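Local coordinates for putative endonuclease/exonuclease/phosphatase family protein (Bacteroides thetaiotaomicron, PDB 3MPR) that probably acts as a metal-dependent nuclease of the endonuclease/exonuclease/phosphatase family, which shares the DNase I-like fold, hydrolysing phosphodiester bonds, at residues G113-G125 against L137-A150. Sequence-based numbering, arbitrary orientation.
Sequences GWDAVLPRICSWG and LFFNLHMDHIGKKA
Arg120 reaches across to Asp144 where the hairpin of 121-125 and 137-142 gives way to loops, a worked example of charge and backbone groups joining two loops. From its CB, 3.5 Å from His142 O, the arginine runs on with CG still near the same carbonyl, and the bend at chi2 (-71°) brings CD to 3.4 Å from His142 O. NE and NH2 then grip Asp144 OD2 side-on, each at 3.0 Å, with the guanidinium and carboxylate planes 76° apart; NE takes the anti lone pair, whereas NH2 meets the oxygen from above the carboxylate plane. NH2 also lies 2.9 Å from His145 ND1, at the edge of that ring, while NH1 sits over the centre of the His142 ring. Asp144 serves the backbone as well: Leu118 N adds a third donor to OD2, and OD1 accepts from Val117 N, Ile146 N and Gly147 N, the last two forming an Asx turn and an Asx motif. With an alanine here in place of the carboxylate, the Arg120 charge would probably lose its mate and the amides of both loops their common acceptor. Farther along, the Asp115 carboxylate accepts two first-turn amides of helix 148-164, which follows the N-cap Gly147: OD1 receives Ala150 N at 2.8 Å and OD2 Lys149 N at 3.1 Å. Phe139 and Leu141 rest on that helix, strands 93-102 and 173-178 flank the hairpin in the sheet, and His142 lies beside Glu51, which binds magnesium in this protein although no metal is bound to this chain here.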
loop_
_atom_site.group_PDB
_atom_site.type_symbol
_atom_site.label_atom_id
_atom_site.label_comp_id
_atom_site.label_asym_id
_atom_site.label_seq_id
_atom_site.Cartn_x
_atom_site.Cartn_y
_atom_site.Cartn_z
ATOM N N GLY A 113 -36.372 -4.591 3.248
ATOM C CA GLY A 113 -36.577 -6.006 2.993
ATOM C C GLY A 113 -36.719 -6.812 4.266
ATOM O O GLY A 113 -36.023 -6.556 5.253
ATOM N N TRP A 114 -37.622 -7.790 4.242
ATOM C CA TRP A 114 -37.809 -8.695 5.368
ATOM C C TRP A 114 -37.780 -7.938 6.703
ATOM O O TRP A 114 -38.615 -7.070 6.930
ATOM C CB TRP A 114 -36.783 -9.839 5.302
ATOM C CG TRP A 114 -36.830 -10.549 3.963
ATOM C CD1 TRP A 114 -37.656 -11.578 3.615
ATOM C CD2 TRP A 114 -36.045 -10.254 2.793
ATOM N NE1 TRP A 114 -37.424 -11.953 2.310
ATOM C CE2 TRP A 114 -36.447 -11.152 1.781
ATOM C CE3 TRP A 114 -35.043 -9.318 2.505
ATOM C CZ2 TRP A 114 -35.887 -11.141 0.503
ATOM C CZ3 TRP A 114 -34.480 -9.314 1.241
ATOM C CH2 TRP A 114 -34.904 -10.219 0.253
ATOM N N ASP A 115 -36.812 -8.239 7.563
ATOM C CA ASP A 115 -36.760 -7.638 8.902
ATOM C C ASP A 115 -35.772 -6.466 9.046
ATOM O O ASP A 115 -35.389 -6.087 10.163
ATOM C CB ASP A 115 -36.474 -8.722 9.953
ATOM C CG ASP A 115 -35.127 -9.411 9.737
ATOM O OD1 ASP A 115 -34.487 -9.169 8.694
ATOM O OD2 ASP A 115 -34.708 -10.200 10.609
ATOM N N ALA A 116 -35.376 -5.877 7.925
ATOM C CA ALA A 116 -34.407 -4.780 7.949
ATOM C C ALA A 116 -35.054 -3.469 8.415
ATOM O O ALA A 116 -36.269 -3.309 8.312
ATOM C CB ALA A 116 -33.770 -4.609 6.573
ATOM N N VAL A 117 -34.250 -2.537 8.924
ATOM C CA VAL A 117 -34.777 -1.246 9.380
ATOM C C VAL A 117 -34.622 -0.125 8.351
ATOM O O VAL A 117 -35.382 0.847 8.365
ATOM C CB VAL A 117 -34.141 -0.800 10.710
ATOM C CG1 VAL A 117 -34.493 -1.783 11.819
ATOM C CG2 VAL A 117 -32.635 -0.675 10.558
ATOM N N LEU A 118 -33.641 -0.253 7.461
ATOM C CA LEU A 118 -33.449 0.736 6.404
ATOM C C LEU A 118 -33.476 0.084 5.022
ATOM O O LEU A 118 -33.130 -1.088 4.884
ATOM C CB LEU A 118 -32.128 1.485 6.606
ATOM C CG LEU A 118 -32.115 2.739 7.491
ATOM C CD1 LEU A 118 -32.946 2.561 8.737
ATOM C CD2 LEU A 118 -30.686 3.122 7.857
ATOM N N PRO A 119 -33.891 0.837 3.992
ATOM C CA PRO A 119 -33.736 0.291 2.637
ATOM C C PRO A 119 -32.258 0.137 2.329
ATOM O O PRO A 119 -31.441 0.921 2.808
ATOM C CB PRO A 119 -34.343 1.372 1.742
ATOM C CG PRO A 119 -34.205 2.646 2.558
ATOM C CD PRO A 119 -34.434 2.208 3.983
ATOM N N ARG A 120 -31.919 -0.877 1.551
ATOM C CA ARG A 120 -30.521 -1.194 1.262
ATOM C C ARG A 120 -30.434 -1.505 -0.218
ATOM O O ARG A 120 -31.282 -2.212 -0.759
ATOM C CB ARG A 120 -30.069 -2.400 2.085
ATOM C CG ARG A 120 -30.266 -2.229 3.588
ATOM C CD ARG A 120 -29.286 -1.221 4.173
ATOM N NE ARG A 120 -29.440 -1.089 5.620
ATOM C CZ ARG A 120 -28.540 -0.529 6.426
ATOM N NH1 ARG A 120 -27.413 -0.035 5.931
ATOM N NH2 ARG A 120 -28.770 -0.461 7.735
ATOM N N ILE A 121 -29.418 -0.974 -0.880
ATOM C CA ILE A 121 -29.345 -1.070 -2.324
ATOM C C ILE A 121 -28.074 -1.794 -2.752
ATOM O O ILE A 121 -27.024 -1.657 -2.119
ATOM C CB ILE A 121 -29.439 0.338 -2.976
ATOM C CG1 ILE A 121 -29.795 0.241 -4.466
ATOM C CG2 ILE A 121 -28.139 1.136 -2.771
ATOM C CD1 ILE A 121 -29.972 1.595 -5.146
ATOM N N CYS A 122 -28.196 -2.599 -3.802
ATOM C CA CYS A 122 -27.053 -3.204 -4.458
ATOM C C CYS A 122 -26.968 -2.599 -5.852
ATOM O O CYS A 122 -27.946 -2.626 -6.606
ATOM C CB CYS A 122 -27.218 -4.725 -4.543
ATOM S SG CYS A 122 -25.906 -5.534 -5.465
ATOM N N SER A 123 -25.818 -2.010 -6.173
ATOM C CA SER A 123 -25.582 -1.461 -7.498
ATOM C C SER A 123 -24.580 -2.348 -8.224
ATOM O O SER A 123 -23.695 -2.942 -7.608
ATOM C CB SER A 123 -25.044 -0.028 -7.416
ATOM O OG SER A 123 -25.962 0.821 -6.757
ATOM N N TRP A 124 -24.707 -2.432 -9.541
ATOM C CA TRP A 124 -23.865 -3.340 -10.288
ATOM C C TRP A 124 -23.573 -2.781 -11.661
ATOM O O TRP A 124 -24.275 -1.887 -12.160
ATOM C CB TRP A 124 -24.544 -4.716 -10.397
ATOM C CG TRP A 124 -25.879 -4.638 -11.120
ATOM C CD1 TRP A 124 -27.103 -4.394 -10.569
ATOM C CD2 TRP A 124 -26.085 -4.761 -12.529
ATOM N NE1 TRP A 124 -28.070 -4.370 -11.558
ATOM C CE2 TRP A 124 -27.465 -4.605 -12.768
ATOM C CE3 TRP A 124 -25.235 -5.011 -13.613
ATOM C CZ2 TRP A 124 -28.011 -4.669 -14.049
ATOM C CZ3 TRP A 124 -25.773 -5.084 -14.880
ATOM C CH2 TRP A 124 -27.153 -4.909 -15.092
ATOM N N GLY A 125 -22.517 -3.302 -12.264
ATOM C CA GLY A 125 -22.204 -3.005 -13.640
ATOM C C GLY A 125 -21.685 -4.263 -14.302
ATOM O O GLY A 125 -20.987 -5.057 -13.677
ATOM N N LEU A 137 -19.176 -9.207 -14.191
ATOM C CA LEU A 137 -20.125 -8.445 -13.391
ATOM C C LEU A 137 -19.435 -7.986 -12.117
ATOM O O LEU A 137 -18.649 -8.723 -11.529
ATOM C CB LEU A 137 -21.331 -9.306 -13.009
ATOM C CG LEU A 137 -22.204 -9.768 -14.177
ATOM C CD1 LEU A 137 -23.209 -10.842 -13.714
ATOM C CD2 LEU A 137 -22.913 -8.552 -14.770
ATOM N N PHE A 138 -19.735 -6.763 -11.696
ATOM C CA PHE A 138 -19.223 -6.235 -10.428
ATOM C C PHE A 138 -20.421 -5.738 -9.621
ATOM O O PHE A 138 -21.129 -4.842 -10.070
ATOM C CB PHE A 138 -18.273 -5.070 -10.724
ATOM C CG PHE A 138 -17.420 -4.650 -9.556
ATOM C CD1 PHE A 138 -17.953 -3.892 -8.522
ATOM C CD2 PHE A 138 -16.069 -4.950 -9.530
ATOM C CE1 PHE A 138 -17.160 -3.488 -7.454
ATOM C CE2 PHE A 138 -15.269 -4.543 -8.464
ATOM C CZ PHE A 138 -15.814 -3.821 -7.428
ATOM N N PHE A 139 -20.646 -6.325 -8.443
ATOM C CA PHE A 139 -21.757 -5.950 -7.570
ATOM C C PHE A 139 -21.214 -5.284 -6.323
ATOM O O PHE A 139 -20.146 -5.658 -5.857
ATOM C CB PHE A 139 -22.503 -7.202 -7.103
ATOM C CG PHE A 139 -23.251 -7.918 -8.192
ATOM C CD1 PHE A 139 -22.611 -8.818 -9.015
ATOM C CD2 PHE A 139 -24.610 -7.704 -8.365
ATOM C CE1 PHE A 139 -23.319 -9.490 -10.011
ATOM C CE2 PHE A 139 -25.315 -8.371 -9.348
ATOM C CZ PHE A 139 -24.671 -9.260 -10.167
ATOM N N ASN A 140 -21.976 -4.353 -5.749
ATOM C CA ASN A 140 -21.552 -3.663 -4.538
ATOM C C ASN A 140 -22.771 -3.352 -3.674
ATOM O O ASN A 140 -23.804 -2.949 -4.193
ATOM C CB ASN A 140 -20.806 -2.387 -4.929
ATOM C CG ASN A 140 -20.347 -1.585 -3.740
ATOM O OD1 ASN A 140 -19.760 -2.122 -2.798
ATOM N ND2 ASN A 140 -20.606 -0.277 -3.778
ATOM N N LEU A 141 -22.663 -3.553 -2.362
ATOM C CA LEU A 141 -23.820 -3.357 -1.491
ATOM C C LEU A 141 -23.415 -2.972 -0.072
ATOM O O LEU A 141 -22.236 -2.965 0.277
ATOM C CB LEU A 141 -24.707 -4.620 -1.460
ATOM C CG LEU A 141 -24.091 -5.952 -0.988
ATOM C CD1 LEU A 141 -23.894 -5.992 0.531
ATOM C CD2 LEU A 141 -24.970 -7.115 -1.406
ATOM N N HIS A 142 -24.421 -2.661 0.732
ATOM C CA HIS A 142 -24.247 -2.358 2.141
ATOM C C HIS A 142 -25.447 -2.970 2.848
ATOM O O HIS A 142 -26.577 -2.531 2.645
ATOM C CB HIS A 142 -24.213 -0.840 2.354
ATOM C CG HIS A 142 -23.922 -0.437 3.765
ATOM N ND1 HIS A 142 -23.684 0.870 4.132
ATOM C CD2 HIS A 142 -23.823 -1.171 4.899
ATOM C CE1 HIS A 142 -23.457 0.926 5.434
ATOM N NE2 HIS A 142 -23.540 -0.299 5.924
HETATM N N MSE A 143 -25.192 -4.003 3.645
HETATM C CA MSE A 143 -26.232 -4.795 4.299
HETATM C C MSE A 143 -26.888 -4.061 5.478
HETATM O O MSE A 143 -26.336 -3.099 6.009
HETATM C CB MSE A 143 -25.625 -6.096 4.814
HETATM C CG MSE A 143 -25.126 -7.053 3.753
HETATM SE SE MSE A 143 -26.666 -7.865 2.857
HETATM C CE MSE A 143 -25.924 -9.630 2.526
ATOM N N ASP A 144 -28.063 -4.532 5.901
ATOM C CA ASP A 144 -28.745 -3.923 7.037
ATOM C C ASP A 144 -28.113 -4.422 8.336
ATOM O O ASP A 144 -27.683 -5.570 8.416
ATOM C CB ASP A 144 -30.238 -4.252 7.016
ATOM C CG ASP A 144 -31.028 -3.420 8.006
ATOM O OD1 ASP A 144 -31.471 -3.965 9.039
ATOM O OD2 ASP A 144 -31.184 -2.217 7.757
ATOM N N HIS A 145 -28.060 -3.569 9.357
ATOM C CA HIS A 145 -27.388 -3.953 10.600
ATOM C C HIS A 145 -28.299 -4.694 11.576
ATOM O O HIS A 145 -27.818 -5.416 12.443
ATOM C CB HIS A 145 -26.764 -2.734 11.282
ATOM C CG HIS A 145 -27.744 -1.646 11.588
ATOM N ND1 HIS A 145 -28.502 -1.032 10.615
ATOM C CD2 HIS A 145 -28.098 -1.067 12.761
ATOM C CE1 HIS A 145 -29.278 -0.119 11.173
ATOM N NE2 HIS A 145 -29.045 -0.114 12.473
ATOM N N ILE A 146 -29.609 -4.518 11.420
ATOM C CA ILE A 146 -30.594 -5.115 12.323
ATOM C C ILE A 146 -31.210 -6.405 11.781
ATOM O O ILE A 146 -31.353 -7.384 12.512
ATOM C CB ILE A 146 -31.764 -4.147 12.611
ATOM C CG1 ILE A 146 -31.268 -2.858 13.278
ATOM C CG2 ILE A 146 -32.835 -4.839 13.453
ATOM C CD1 ILE A 146 -30.404 -3.078 14.503
ATOM N N GLY A 147 -31.576 -6.401 10.500
ATOM C CA GLY A 147 -32.307 -7.514 9.920
ATOM C C GLY A 147 -31.473 -8.727 9.559
ATOM O O GLY A 147 -30.873 -8.782 8.488
ATOM N N LYS A 148 -31.430 -9.707 10.458
ATOM C CA LYS A 148 -30.681 -10.930 10.209
ATOM C C LYS A 148 -31.296 -11.712 9.049
ATOM O O LYS A 148 -30.597 -12.170 8.143
ATOM C CB LYS A 148 -30.644 -11.793 11.471
ATOM C CG LYS A 148 -29.838 -13.076 11.335
ATOM C CD LYS A 148 -29.898 -13.877 12.627
ATOM C CE LYS A 148 -28.812 -14.935 12.690
ATOM N NZ LYS A 148 -28.776 -15.753 11.450
ATOM N N LYS A 149 -32.610 -11.878 9.074
ATOM C CA LYS A 149 -33.261 -12.584 7.983
ATOM C C LYS A 149 -32.985 -11.852 6.673
ATOM O O LYS A 149 -32.718 -12.474 5.645
ATOM C CB LYS A 149 -34.772 -12.699 8.208
ATOM C CG LYS A 149 -35.476 -13.411 7.064
ATOM C CD LYS A 149 -36.932 -13.727 7.388
ATOM C CE LYS A 149 -37.512 -14.683 6.352
ATOM N NZ LYS A 149 -38.990 -14.562 6.285
ATOM N N ALA A 150 -33.037 -10.526 6.720
ATOM C CA ALA A 150 -32.786 -9.721 5.520
ATOM C C ALA A 150 -31.384 -9.954 4.953
ATOM O O ALA A 150 -31.216 -10.067 3.746
ATOM C CB ALA A 150 -33.002 -8.260 5.806
HETATM O O HOH W 1 -33.376 -10.250 12.742
HETATM O O HOH W 2 -27.500 0.318 1.296
#